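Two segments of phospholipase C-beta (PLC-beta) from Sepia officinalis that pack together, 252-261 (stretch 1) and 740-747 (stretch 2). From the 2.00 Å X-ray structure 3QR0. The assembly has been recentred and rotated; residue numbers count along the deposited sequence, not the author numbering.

Stretch 1 252-261: DFLNDMQRHP
Stretch 2 (740-747) GIKPGYRH

The end of a helix meets an extended segment, burying 408 Å² in all. Stretch 1 enters already helical at Asp252, with Asp256 N bonded to Asp252 O (2.7 Å); a wider pi-type turn then lets Phe253 O accept from both Met257 N and Gln258 N, each at 3.1 Å. After the helical part, Gln258 (phi/psi -85/-1) leads into an extended run through Arg259 (-122/134) and His260 (-63/124). Stretch 2 is extended at Ile741 (-57/141), Lys742 (-106/123) and Pro743 (-83/-177), passes Gly744 (96/-162), turns a corner at Tyr745 (-77/120) and continues as a strand that includes Arg746 (-136/136) and His747 (-81/140). Gln258 and Gly744 set the register, their CA atoms 4.3 Å apart; the extended parts run in roughly opposite directions, bringing His260 CD2 to 4.2 Å from Ile741 O.

Gln258, with chi1 and chi2 both m and chi3 105°, folds its amide against the backbone of Tyr745 and satisfies both its polar groups: Tyr745 N donates to Gln258 OE1 (2.9 Å, 145°), and Gln258 NE2 donates to Tyr745 O (3.0 Å, 167°). Glycine suits position 744 because a CB there would clash with Gln258 OE1 and Met257 O; its backbone angles also call for glycine.

Arg746 (chi1 to chi4 m, m, t, 175°) turns its guanidinium back on its own stretch, where NE (2.9 Å) and NH2 (3.0 Å) both donate to Pro743 O. Gln258 NE2 sits over one face of this group, and Arg746 NH2 is 2.8 Å from Gln258 O. Gln258 NE2, Arg746 NH1 and NH2, and Tyr745 OH also bond elsewhere in the structure.

Apolar side chains meet at Tyr745 (chi1 m): Met257 (t, t, m) brings SD to 3.5 Å from Tyr745 CE1, oblique to the ring, and Phe253 (chi1 t) CE1 meets Tyr745 CD1 edge to edge at 4.1 Å. Pro743 CG packs 3.4 Å from both Arg259 C and His260 N.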

# COMPACT_ATOMS: atom_id res chain seq x y z
N ASP A 252 17.54 26.76 -10.94
CA ASP A 252 18.13 25.80 -11.87
C ASP A 252 18.25 24.41 -11.24
O ASP A 252 18.03 23.41 -11.92
CB ASP A 252 19.48 26.30 -12.37
CG ASP A 252 19.35 27.51 -13.29
OD1 ASP A 252 20.38 28.14 -13.61
OD2 ASP A 252 18.21 27.84 -13.70
N PHE A 253 18.55 24.35 -9.94
CA PHE A 253 18.54 23.09 -9.21
C PHE A 253 17.16 22.44 -9.29
O PHE A 253 17.03 21.26 -9.64
CB PHE A 253 18.96 23.32 -7.75
CG PHE A 253 18.72 22.15 -6.84
CD1 PHE A 253 19.39 20.95 -7.02
CD2 PHE A 253 17.84 22.26 -5.77
CE1 PHE A 253 19.17 19.89 -6.17
CE2 PHE A 253 17.63 21.20 -4.91
CZ PHE A 253 18.29 20.01 -5.11
N LEU A 254 16.12 23.20 -8.97
CA LEU A 254 14.75 22.69 -9.00
C LEU A 254 14.30 22.29 -10.41
O LEU A 254 13.63 21.27 -10.58
CB LEU A 254 13.77 23.70 -8.41
CG LEU A 254 13.93 24.01 -6.91
CD1 LEU A 254 12.99 25.14 -6.48
CD2 LEU A 254 13.68 22.78 -6.09
N ASN A 255 14.67 23.09 -11.41
CA ASN A 255 14.22 22.87 -12.78
C ASN A 255 15.08 21.87 -13.58
O ASN A 255 14.60 21.32 -14.57
CB ASN A 255 14.14 24.20 -13.54
CG ASN A 255 13.01 25.10 -13.05
OD1 ASN A 255 12.04 24.64 -12.45
ND2 ASN A 255 13.13 26.39 -13.33
N ASP A 256 16.33 21.65 -13.17
CA ASP A 256 17.26 20.78 -13.91
C ASP A 256 17.45 19.43 -13.23
O ASP A 256 17.23 18.39 -13.84
CB ASP A 256 18.63 21.44 -14.12
CG ASP A 256 18.57 22.69 -15.00
OD1 ASP A 256 17.71 22.73 -15.91
OD2 ASP A 256 19.39 23.61 -14.81
N MET A 257 17.87 19.45 -11.97
CA MET A 257 18.20 18.21 -11.25
C MET A 257 17.00 17.54 -10.59
O MET A 257 16.88 16.31 -10.63
CB MET A 257 19.27 18.47 -10.20
CG MET A 257 19.76 17.20 -9.51
SD MET A 257 21.04 17.48 -8.29
CE MET A 257 22.39 18.09 -9.31
N GLN A 258 16.12 18.33 -9.98
CA GLN A 258 14.98 17.79 -9.25
C GLN A 258 13.77 17.49 -10.15
O GLN A 258 12.75 17.00 -9.66
CB GLN A 258 14.55 18.75 -8.14
CG GLN A 258 15.66 19.07 -7.15
CD GLN A 258 16.13 17.85 -6.39
OE1 GLN A 258 17.21 17.32 -6.67
NE2 GLN A 258 15.33 17.40 -5.43
N ARG A 259 13.89 17.77 -11.44
CA ARG A 259 12.78 17.68 -12.38
C ARG A 259 13.13 16.72 -13.51
O ARG A 259 14.22 16.80 -14.07
CB ARG A 259 12.50 19.06 -12.98
CG ARG A 259 11.35 19.09 -13.97
CD ARG A 259 11.27 20.39 -14.72
NE ARG A 259 10.19 20.35 -15.71
CZ ARG A 259 8.94 20.79 -15.51
NH1 ARG A 259 8.57 21.33 -14.35
NH2 ARG A 259 8.06 20.69 -16.49
N HIS A 260 12.20 15.83 -13.84
CA HIS A 260 12.38 14.92 -14.98
C HIS A 260 12.47 15.77 -16.25
O HIS A 260 11.57 16.56 -16.53
CB HIS A 260 11.21 13.94 -15.09
CG HIS A 260 11.50 12.75 -15.94
ND1 HIS A 260 11.72 12.83 -17.30
CD2 HIS A 260 11.60 11.43 -15.63
CE1 HIS A 260 11.95 11.63 -17.78
NE2 HIS A 260 11.89 10.76 -16.79
N PRO A 261 13.56 15.61 -17.02
CA PRO A 261 13.77 16.47 -18.19
C PRO A 261 12.65 16.45 -19.24
O PRO A 261 12.53 17.41 -20.01
CB PRO A 261 15.10 15.97 -18.79
CG PRO A 261 15.37 14.66 -18.15
CD PRO A 261 14.63 14.61 -16.86
N GLY A 740 6.00 8.81 -13.47
CA GLY A 740 5.90 9.93 -12.53
C GLY A 740 7.00 10.02 -11.48
O GLY A 740 6.95 10.90 -10.62
N ILE A 741 8.01 9.14 -11.54
CA ILE A 741 9.11 9.21 -10.59
C ILE A 741 9.78 10.60 -10.66
O ILE A 741 9.91 11.19 -11.74
CB ILE A 741 10.17 8.09 -10.79
CG1 ILE A 741 11.10 8.01 -9.57
CG2 ILE A 741 10.95 8.30 -12.08
CD1 ILE A 741 12.00 6.79 -9.56
N LYS A 742 10.17 11.11 -9.50
CA LYS A 742 10.79 12.42 -9.40
C LYS A 742 12.27 12.25 -9.13
O LYS A 742 12.65 11.61 -8.15
CB LYS A 742 10.19 13.20 -8.24
CG LYS A 742 8.73 13.55 -8.35
CD LYS A 742 8.40 14.52 -7.25
CE LYS A 742 6.95 14.81 -7.11
NZ LYS A 742 6.78 15.75 -5.99
N PRO A 743 13.13 12.81 -10.00
CA PRO A 743 14.57 12.63 -9.85
C PRO A 743 15.21 13.58 -8.84
O PRO A 743 14.51 14.36 -8.18
CB PRO A 743 15.09 12.91 -11.26
CG PRO A 743 14.16 13.95 -11.77
CD PRO A 743 12.81 13.63 -11.19
N GLY A 744 16.52 13.49 -8.71
CA GLY A 744 17.31 14.40 -7.89
C GLY A 744 17.58 13.87 -6.50
O GLY A 744 17.46 12.67 -6.25
N TYR A 745 17.96 14.78 -5.60
CA TYR A 745 18.18 14.44 -4.21
C TYR A 745 16.84 14.29 -3.50
O TYR A 745 16.04 15.23 -3.46
CB TYR A 745 19.03 15.49 -3.51
CG TYR A 745 20.47 15.50 -3.97
CD1 TYR A 745 20.98 16.57 -4.70
CD2 TYR A 745 21.33 14.43 -3.67
CE1 TYR A 745 22.30 16.57 -5.13
CE2 TYR A 745 22.65 14.44 -4.10
CZ TYR A 745 23.13 15.51 -4.83
OH TYR A 745 24.43 15.52 -5.24
N ARG A 746 16.59 13.11 -2.96
CA ARG A 746 15.31 12.81 -2.32
C ARG A 746 15.51 12.08 -1.01
O ARG A 746 16.32 11.17 -0.92
CB ARG A 746 14.45 11.94 -3.23
CG ARG A 746 14.09 12.57 -4.56
CD ARG A 746 13.07 13.70 -4.44
NE ARG A 746 12.96 14.41 -5.71
CZ ARG A 746 12.11 15.39 -5.98
NH1 ARG A 746 11.24 15.81 -5.06
NH2 ARG A 746 12.12 15.96 -7.18
N HIS A 747 14.76 12.49 0.02
CA HIS A 747 14.54 11.63 1.17
C HIS A 747 13.43 10.65 0.81
O HIS A 747 12.45 11.02 0.17
CB HIS A 747 14.17 12.42 2.42
CG HIS A 747 15.31 13.21 2.98
ND1 HIS A 747 15.62 14.48 2.53
CD2 HIS A 747 16.23 12.91 3.92
CE1 HIS A 747 16.68 14.92 3.18
NE2 HIS A 747 17.07 13.99 4.03